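Local coordinates for gentamicin resistance protein (Enterococcus gallinarum, PDB 6CTZ) that probably confers gentamicin and kanamycin resistance by phosphorylating the 2''-hydroxyl of aminoglycosides with a guanine nucleotide, and is bound here to GDP, kanamycin A and magnesium, at residues H3-I8 with I15-V20; P60-C65 with S124-E129; C65-I70 with L116-N121. The protein carries 2 engineered substitutions. One frame throughout, in Å; residues are numbered along the deposited sequence.

Contact 1: residues H3-I8 with I15-V20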
loop_
_atom_site.group_PDB
_atom_site.type_symbol
_atom_site.label_atom_id
_atom_site.label_comp_id
_atom_site.label_asym_id
_atom_site.label_seq_id
_atom_site.Cartn_x
_atom_site.Cartn_y
_atom_site.Cartn_z
ATOM N N HIS A 3 23.295 -10.429 -12.861
ATOM C CA HIS A 3 23.615 -9.320 -11.985
ATOM C C HIS A 3 23.095 -9.588 -10.553
ATOM O O HIS A 3 23.802 -9.513 -9.570
ATOM C CB HIS A 3 23.015 -8.044 -12.552
ATOM C CG HIS A 3 23.128 -6.860 -11.644
ATOM N ND1 HIS A 3 24.329 -6.423 -11.139
ATOM C CD2 HIS A 3 22.190 -6.025 -11.150
ATOM C CE1 HIS A 3 24.126 -5.379 -10.363
ATOM N NE2 HIS A 3 22.834 -5.128 -10.343
ATOM N N TYR A 4 21.833 -9.924 -10.478
ATOM C CA TYR A 4 21.254 -10.193 -9.167
ATOM C C TYR A 4 21.768 -11.505 -8.587
ATOM O O TYR A 4 22.024 -11.598 -7.382
ATOM C CB TYR A 4 19.727 -10.184 -9.252
ATOM C CG TYR A 4 19.185 -8.869 -9.756
ATOM C CD1 TYR A 4 18.969 -7.807 -8.889
ATOM C CD2 TYR A 4 18.919 -8.678 -11.106
ATOM C CE1 TYR A 4 18.482 -6.597 -9.348
ATOM C CE2 TYR A 4 18.435 -7.472 -11.578
ATOM C CZ TYR A 4 18.218 -6.434 -10.698
ATOM O OH TYR A 4 17.738 -5.236 -11.174
ATOM N N THR A 5 21.941 -12.528 -9.429
ATOM C CA THR A 5 22.392 -13.822 -8.923
ATOM C C THR A 5 23.813 -13.744 -8.375
ATOM O O THR A 5 24.135 -14.401 -7.380
ATOM C CB THR A 5 22.279 -14.891 -10.009
ATOM O OG1 THR A 5 23.148 -14.564 -11.100
ATOM C CG2 THR A 5 20.850 -14.967 -10.514
ATOM N N THR A 6 24.671 -12.935 -8.996
ATOM C CA THR A 6 26.036 -12.806 -8.495
ATOM C C THR A 6 26.062 -12.139 -7.126
ATOM O O THR A 6 26.786 -12.585 -6.229
ATOM C CB THR A 6 26.904 -12.051 -9.496
ATOM O OG1 THR A 6 26.931 -12.778 -10.728
ATOM C CG2 THR A 6 28.331 -11.911 -8.971
ATOM N N MET A 7 25.266 -11.080 -6.935
ATOM C CA MET A 7 25.191 -10.457 -5.618
ATOM C C MET A 7 24.704 -11.447 -4.573
ATOM O O MET A 7 25.259 -11.524 -3.470
ATOM C CB MET A 7 24.261 -9.247 -5.659
ATOM C CG MET A 7 24.882 -8.026 -6.294
ATOM S SD MET A 7 23.885 -6.552 -6.024
ATOM C CE MET A 7 22.481 -6.902 -7.080
ATOM N N ILE A 8 23.669 -12.217 -4.907
ATOM C CA ILE A 8 23.103 -13.160 -3.948
ATOM C C ILE A 8 24.137 -14.214 -3.567
ATOM O O ILE A 8 24.379 -14.484 -2.384
ATOM C CB ILE A 8 21.823 -13.789 -4.523
ATOM C CG1 ILE A 8 20.720 -12.733 -4.663
ATOM C CG2 ILE A 8 21.350 -14.921 -3.642
ATOM C CD1 ILE A 8 19.530 -13.227 -5.447
ATOM N N ILE A 15 23.248 -20.277 -0.369
ATOM C CA ILE A 15 22.282 -20.253 -1.463
ATOM C C ILE A 15 22.979 -20.720 -2.731
ATOM O O ILE A 15 23.873 -20.038 -3.248
ATOM C CB ILE A 15 21.665 -18.862 -1.647
ATOM C CG1 ILE A 15 20.932 -18.457 -0.378
ATOM C CG2 ILE A 15 20.719 -18.843 -2.849
ATOM C CD1 ILE A 15 20.462 -17.057 -0.404
ATOM N N SER A 16 22.569 -21.880 -3.237
ATOM C CA SER A 16 22.995 -22.373 -4.540
ATOM C C SER A 16 21.818 -22.199 -5.485
ATOM O O SER A 16 20.757 -22.796 -5.278
ATOM C CB SER A 16 23.396 -23.845 -4.471
ATOM O OG SER A 16 23.690 -24.346 -5.762
ATOM N N ILE A 17 22.001 -21.380 -6.511
ATOM C CA ILE A 17 20.893 -20.955 -7.354
ATOM C C ILE A 17 20.721 -21.943 -8.500
ATOM O O ILE A 17 21.622 -22.116 -9.330
ATOM C CB ILE A 17 21.100 -19.520 -7.856
ATOM C CG1 ILE A 17 21.014 -18.547 -6.676
ATOM C CG2 ILE A 17 20.077 -19.192 -8.897
ATOM C CD1 ILE A 17 21.159 -17.090 -7.058
ATOM N N GLN A 18 19.573 -22.618 -8.515
ATOM C CA GLN A 18 19.188 -23.529 -9.584
ATOM C C GLN A 18 18.177 -22.919 -10.537
ATOM O O GLN A 18 18.106 -23.331 -11.697
ATOM C CB GLN A 18 18.586 -24.812 -8.999
ATOM C CG GLN A 18 19.579 -25.712 -8.280
ATOM C CD GLN A 18 19.652 -25.437 -6.791
ATOM O OE1 GLN A 18 18.641 -25.147 -6.150
ATOM N NE2 GLN A 18 20.854 -25.525 -6.231
ATOM N N SER A 19 17.398 -21.949 -10.076
ATOM C CA SER A 19 16.428 -21.303 -10.925
ATOM C C SER A 19 16.204 -19.913 -10.425
ATOM O O SER A 19 16.269 -19.701 -9.263
ATOM C CB SER A 19 15.101 -22.043 -10.920
ATOM O OG SER A 19 14.377 -21.948 -9.708
ATOM N N VAL A 20 15.975 -18.996 -11.335
ATOM C CA VAL A 20 15.686 -17.608 -11.017
ATOM C C VAL A 20 14.662 -17.084 -11.993
ATOM O O VAL A 20 14.802 -17.251 -13.168
ATOM C CB VAL A 20 16.904 -16.727 -11.091
ATOM C CG1 VAL A 20 16.571 -15.329 -10.678
ATOM C CG2 VAL A 20 17.931 -17.229 -10.170
#
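T5 and I8, one turn apart on helix 2-11, meet I15 and I17 of the returning loop and V20, which opens strand 20-25, and every contact between them is apolar. The tight part centres on T5. Its CB lies 3.8 Å from CD1 of I17, the tip of a side chain that meets T5 at a slant, and its methyl CG2 meets CG2 of V20 at 3.7 Å. The T5 torsion (chi1 63°) sets these roles: CG2 is directed away from the carbonyl carbon and faces the loop, while OG1 turns back to the carbonyl oxygens of K1 and L2 at the helix start, weakly hydrogen-bonded to both. The methyl does the packing.

Helix 2-11 and the loop pack on the five-stranded antiparallel sheet of the N-terminal lobe of this kinase-like fold. I8 touches I32, F40 and F42, I15 touches F40 and I17 touches V34; V20 is itself in the edge strand of the sheet, beside I32.

Farther along the helix the contacts are slightly longer, though I8 and I15 are buried. CG2 of I8 stands 4.0 Å from CD1 of I15, and the same methyl is 4.1 Å from CD1 of I17. The solvent side looks quite different: T6 is exposed on the helix and points away from the loop, its OG1 bonded to the L2 carbonyl, and S16 and Q18 are exposed on the loop. There the backbone is held from elsewhere, with N35 OD1 accepting hydrogen bonds from the backbone N of Q18 and of S19.

Contact 2: residues P60-C65 with S124-E129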
loop_
_atom_site.group_PDB
_atom_site.type_symbol
_atom_site.label_atom_id
_atom_site.label_comp_id
_atom_site.label_asym_id
_atom_site.label_seq_id
_atom_site.Cartn_x
_atom_site.Cartn_y
_atom_site.Cartn_z
ATOM N N PRO A 60 10.172 -7.595 12.033
ATOM C CA PRO A 60 10.378 -8.574 13.108
ATOM C C PRO A 60 9.558 -8.273 14.340
ATOM O O PRO A 60 9.165 -9.207 15.048
ATOM C CB PRO A 60 11.886 -8.493 13.377
ATOM C CG PRO A 60 12.464 -8.041 12.080
ATOM C CD PRO A 60 11.460 -7.055 11.546
ATOM N N LEU A 61 9.255 -6.997 14.600
ATOM C CA LEU A 61 8.441 -6.640 15.751
ATOM C C LEU A 61 6.966 -6.907 15.504
ATOM O O LEU A 61 6.215 -7.116 16.462
ATOM C CB LEU A 61 8.627 -5.157 16.069
ATOM C CG LEU A 61 10.079 -4.741 16.311
ATOM C CD1 LEU A 61 10.210 -3.228 16.428
ATOM C CD2 LEU A 61 10.639 -5.449 17.533
ATOM N N LEU A 62 6.543 -6.923 14.243
ATOM C CA LEU A 62 5.139 -7.122 13.898
ATOM C C LEU A 62 4.743 -8.586 13.794
ATOM O O LEU A 62 3.561 -8.900 13.970
ATOM C CB LEU A 62 4.826 -6.485 12.542
ATOM C CG LEU A 62 4.688 -4.974 12.487
ATOM C CD1 LEU A 62 4.258 -4.563 11.092
ATOM C CD2 LEU A 62 3.679 -4.501 13.521
ATOM N N VAL A 63 5.695 -9.486 13.508
ATOM C CA VAL A 63 5.367 -10.881 13.204
ATOM C C VAL A 63 4.477 -11.478 14.287
ATOM O O VAL A 63 3.474 -12.145 14.005
ATOM C CB VAL A 63 6.655 -11.705 13.003
ATOM C CG1 VAL A 63 6.356 -13.206 13.001
ATOM C CG2 VAL A 63 7.354 -11.325 11.706
ATOM N N GLY A 64 4.848 -11.263 15.549
ATOM C CA GLY A 64 4.113 -11.837 16.657
ATOM C C GLY A 64 2.820 -11.141 17.017
ATOM O O GLY A 64 2.115 -11.589 17.929
ATOM N N CYS A 65 2.485 -10.054 16.322
ATOM C CA CYS A 65 1.309 -9.253 16.624
ATOM C C CYS A 65 0.196 -9.403 15.603
ATOM O O CYS A 65 -0.908 -8.905 15.841
ATOM C CB CYS A 65 1.694 -7.768 16.708
ATOM S SG CYS A 65 2.991 -7.435 17.908
ATOM N N SER A 124 -3.581 -1.081 14.494
ATOM C CA SER A 124 -4.011 0.036 15.326
ATOM C C SER A 124 -3.717 -0.181 16.802
ATOM O O SER A 124 -3.725 0.790 17.562
ATOM C CB SER A 124 -5.501 0.300 15.144
ATOM O OG SER A 124 -5.746 0.950 13.909
ATOM N N ALA A 125 -3.464 -1.418 17.221
ATOM C CA ALA A 125 -3.080 -1.713 18.592
ATOM C C ALA A 125 -1.569 -1.734 18.797
ATOM O O ALA A 125 -1.114 -1.801 19.943
ATOM C CB ALA A 125 -3.670 -3.061 19.017
ATOM N N PHE A 126 -0.782 -1.678 17.727
ATOM C CA PHE A 126 0.666 -1.770 17.875
ATOM C C PHE A 126 1.223 -0.485 18.491
ATOM O O PHE A 126 0.851 0.612 18.077
ATOM C CB PHE A 126 1.325 -2.025 16.516
ATOM C CG PHE A 126 2.779 -2.372 16.621
ATOM C CD1 PHE A 126 3.174 -3.668 16.918
ATOM C CD2 PHE A 126 3.754 -1.392 16.488
ATOM C CE1 PHE A 126 4.519 -3.992 17.037
ATOM C CE2 PHE A 126 5.098 -1.713 16.614
ATOM C CZ PHE A 126 5.477 -3.013 16.887
ATOM N N PRO A 127 2.137 -0.586 19.458
ATOM C CA PRO A 127 2.631 0.633 20.136
ATOM C C PRO A 127 3.317 1.587 19.169
ATOM O O PRO A 127 4.318 1.252 18.537
ATOM C CB PRO A 127 3.596 0.082 21.191
ATOM C CG PRO A 127 3.075 -1.294 21.456
ATOM C CD PRO A 127 2.633 -1.808 20.108
ATOM N N VAL A 128 2.776 2.801 19.070
ATOM C CA VAL A 128 3.288 3.784 18.116
ATOM C C VAL A 128 4.756 4.098 18.393
ATOM O O VAL A 128 5.567 4.257 17.472
ATOM C CB VAL A 128 2.400 5.042 18.145
ATOM C CG1 VAL A 128 3.082 6.222 17.477
ATOM C CG2 VAL A 128 1.027 4.748 17.504
ATOM N N GLU A 129 5.118 4.208 19.679
ATOM C CA GLU A 129 6.500 4.538 20.030
ATOM C C GLU A 129 7.474 3.451 19.590
ATOM O O GLU A 129 8.596 3.759 19.177
ATOM C CB GLU A 129 6.626 4.830 21.527
ATOM C CG GLU A 129 6.453 3.637 22.461
ATOM C CD GLU A 129 5.005 3.286 22.778
ATOM O OE1 GLU A 129 4.068 3.869 22.171
ATOM O OE2 GLU A 129 4.816 2.410 23.647
#
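An apolar, aromatic contact joins the two lobes where the ring of F126 packs against L61, L62 and C65 at the C-terminal end of helix 46-62 and the turn after it; F126 projects from the short link between helix 106-125 and helix 128-133. In the conformer modelled here, methyl CD2 of L62 sits over one face of the ring in a CH-pi contact, 3.7 Å from the F126 ring centroid and 20° off its normal, displaced toward the CD1 side: L62 CD2 is 3.5 Å from F126 CD1. The two side chains cross at about a right angle. On the opposite face lies CD of P127, the next residue, so that aliphatic carbon covers the ring from above and below.

The rim is met differently. SG of C65 lies in the ring plane, 3.9 Å from CE1 of F126, a cysteine sulfur-aromatic contact at the edge. Near the same plane the carbonyl oxygen of L61 approaches F126 CE1 at 3.6 Å, and CB of L61 packs on CZ.

In this kinase-like fold helix 46-62 belongs to the N-terminal lobe and helix 106-125 to the C-terminal lobe. The ring reaches across because CG of F126 is turned away from its own backbone N (chi1 -170°). The turn that carries the sulfur is closed by a backbone hydrogen bond from C65 N to L62 O of 2.8 Å. P127 takes the N-cap position of helix 128-133. L62 and F126 are buried and both touch L188 of strand 187-189, whereas L61 and C65 lie at the exposed margin; F126 also rests on A131, and L61 on T130.

Contact 3: residues C65-I70 with L116-N121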
loop_
_atom_site.group_PDB
_atom_site.type_symbol
_atom_site.label_atom_id
_atom_site.label_comp_id
_atom_site.label_asym_id
_atom_site.label_seq_id
_atom_site.Cartn_x
_atom_site.Cartn_y
_atom_site.Cartn_z
ATOM N N CYS A 65 2.485 -10.054 16.322
ATOM C CA CYS A 65 1.309 -9.253 16.624
ATOM C C CYS A 65 0.196 -9.403 15.603
ATOM O O CYS A 65 -0.908 -8.905 15.841
ATOM C CB CYS A 65 1.694 -7.768 16.708
ATOM S SG CYS A 65 2.991 -7.435 17.908
ATOM N N VAL A 66 0.456 -10.043 14.467
ATOM C CA VAL A 66 -0.542 -10.192 13.417
ATOM C C VAL A 66 -0.801 -11.677 13.189
ATOM O O VAL A 66 0.031 -12.534 13.493
ATOM C CB VAL A 66 -0.152 -9.479 12.101
ATOM C CG1 VAL A 66 -0.036 -7.981 12.318
ATOM C CG2 VAL A 66 1.147 -10.036 11.560
ATOM N N LYS A 67 -1.990 -11.978 12.668
ATOM C CA LYS A 67 -2.429 -13.348 12.415
ATOM C C LYS A 67 -2.409 -13.700 10.933
ATOM O O LYS A 67 -3.143 -14.591 10.491
ATOM C CB LYS A 67 -3.832 -13.568 12.972
ATOM C CG LYS A 67 -3.917 -13.403 14.473
ATOM C CD LYS A 67 -5.298 -13.762 14.974
ATOM C CE LYS A 67 -5.474 -13.415 16.443
ATOM N NZ LYS A 67 -4.481 -14.097 17.309
ATOM N N VAL A 68 -1.653 -12.962 10.148
ATOM C CA VAL A 68 -1.320 -13.340 8.790
ATOM C C VAL A 68 0.192 -13.448 8.726
ATOM O O VAL A 68 0.918 -12.923 9.575
ATOM C CB VAL A 68 -1.827 -12.328 7.741
ATOM C CG1 VAL A 68 -3.347 -12.287 7.716
ATOM C CG2 VAL A 68 -1.234 -10.944 7.998
ATOM N N ASN A 69 0.664 -14.132 7.700
ATOM C CA ASN A 69 2.087 -14.185 7.440
ATOM C C ASN A 69 2.549 -12.889 6.787
ATOM O O ASN A 69 1.833 -12.294 5.973
ATOM C CB ASN A 69 2.385 -15.398 6.569
ATOM C CG ASN A 69 2.089 -16.706 7.310
ATOM O OD1 ASN A 69 1.348 -16.714 8.296
ATOM N ND2 ASN A 69 2.683 -17.792 6.867
ATOM N N ILE A 70 3.722 -12.415 7.197
ATOM C CA ILE A 70 4.346 -11.238 6.597
ATOM C C ILE A 70 5.789 -11.610 6.266
ATOM O O ILE A 70 6.312 -12.614 6.774
ATOM C CB ILE A 70 4.264 -10.008 7.538
ATOM C CG1 ILE A 70 5.135 -10.201 8.789
ATOM C CG2 ILE A 70 2.799 -9.694 7.898
ATOM C CD1 ILE A 70 5.008 -9.056 9.793
ATOM N N LEU A 116 -9.334 -8.986 7.296
ATOM C CA LEU A 116 -8.734 -7.674 7.079
ATOM C C LEU A 116 -9.071 -6.718 8.215
ATOM O O LEU A 116 -8.210 -5.947 8.658
ATOM C CB LEU A 116 -9.181 -7.111 5.733
ATOM C CG LEU A 116 -8.471 -7.704 4.526
ATOM C CD1 LEU A 116 -9.135 -7.231 3.257
ATOM C CD2 LEU A 116 -6.998 -7.300 4.529
ATOM N N ALA A 117 -10.307 -6.764 8.708
ATOM C CA ALA A 117 -10.660 -5.952 9.869
ATOM C C ALA A 117 -9.763 -6.281 11.054
ATOM O O ALA A 117 -9.271 -5.380 11.748
ATOM C CB ALA A 117 -12.125 -6.178 10.242
ATOM N N GLU A 118 -9.521 -7.572 11.284
ATOM C CA GLU A 118 -8.666 -7.987 12.392
ATOM C C GLU A 118 -7.233 -7.515 12.195
ATOM O O GLU A 118 -6.590 -7.052 13.144
ATOM C CB GLU A 118 -8.725 -9.508 12.537
ATOM C CG GLU A 118 -7.803 -10.090 13.593
ATOM C CD GLU A 118 -7.922 -11.601 13.687
ATOM O OE1 GLU A 118 -7.668 -12.286 12.670
ATOM O OE2 GLU A 118 -8.291 -12.103 14.767
ATOM N N PHE A 119 -6.718 -7.617 10.969
ATOM C CA PHE A 119 -5.364 -7.147 10.677
ATOM C C PHE A 119 -5.238 -5.648 10.942
ATOM O O PHE A 119 -4.281 -5.191 11.581
ATOM C CB PHE A 119 -5.022 -7.472 9.223
ATOM C CG PHE A 119 -3.718 -6.893 8.751
ATOM C CD1 PHE A 119 -2.510 -7.462 9.125
ATOM C CD2 PHE A 119 -3.699 -5.786 7.917
ATOM C CE1 PHE A 119 -1.310 -6.932 8.682
ATOM C CE2 PHE A 119 -2.497 -5.250 7.478
ATOM C CZ PHE A 119 -1.302 -5.833 7.857
ATOM N N MET A 120 -6.213 -4.864 10.473
ATOM C CA MET A 120 -6.183 -3.422 10.693
ATOM C C MET A 120 -6.278 -3.104 12.175
ATOM O O MET A 120 -5.599 -2.194 12.669
ATOM C CB MET A 120 -7.311 -2.762 9.898
ATOM C CG MET A 120 -7.140 -2.917 8.396
ATOM S SD MET A 120 -8.558 -2.407 7.392
ATOM C CE MET A 120 -8.211 -0.680 7.119
ATOM N N ASN A 121 -7.140 -3.814 12.845
ATOM C CA ASN A 121 -7.168 -3.718 14.282
ATOM C C ASN A 121 -5.800 -3.965 15.114
ATOM O O ASN A 121 -5.331 -3.273 16.029
ATOM C CB ASN A 121 -8.269 -4.576 14.897
ATOM C CG ASN A 121 -9.639 -3.981 14.747
ATOM O OD1 ASN A 121 -9.840 -2.870 14.330
ATOM N ND2 ASN A 121 -10.592 -4.754 15.126
HETATM O O HOH W 1 -6.332 -13.956 10.074
#
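V66 and V68 of the loop after helix 46-62 each lay one methyl against the ring of F119 on helix 106-125, and this apolar pair forms the inner part of the contact. V66 CG1 is 4.0 Å from F119 CE1, and V68 CG2 is 3.9 Å from F119 CD1, so both valines work on the same side bond of the ring and reach it obliquely. Their approaches differ: V66 runs alongside the phenylalanine, pointing the same way, whereas V68 crosses it at about a right angle. F119 extends toward the loop with CG opposite its backbone N (chi1 173°), and the closest pair of CA atoms, those of V66 and F119, is 6.3 Å apart.

Charge and water make up the outer part. The aliphatic chain of K67 passes across the carboxylate of E118, with K67 CD 3.4 Å from E118 OE2. The ammonium group bends off at the last torsion (chi4 -58°), and NZ of K67 stays 5.0 Å from OE2 of E118. This is no salt bridge, although the opposite charges probably still attract each other through space. A water forms a loose bridge, 3.3 Å from the carbonyl oxygen of K67 and weakly bonded to OE1 of E118; it need not serve both together. On the backbone side, K67 N makes a weak hydrogen bond to OE2 of E122, one turn beyond E118.

Behind the loop, N69 bonds through its backbone to T210 and I212, and I212 of strand 209-212 touches both V68 and F119. I70 packs on L59 of helix 46-62, while the far side of helix 106-125 packs through A117 and M120 on helix 236-246.

In the fold
From the N terminus, contact 1 closes first: a short loop, with six residues between its segments, brings the chain from helix 2-11 back to the start of the five-stranded sheet. It stands apart, its centre about 33 Å from that of contact 2 and about 32 Å from that of contact 3. Those two are nested. Contact 2 closes the long excursion from the end of helix 46-62 to the end of helix 106-125, and contact 3 closes a smaller loop inside it. They share C65, both use helix 106-125, and they touch where I70 packs on L62 and V63. Together they tie the N-terminal lobe to the C-terminal lobe.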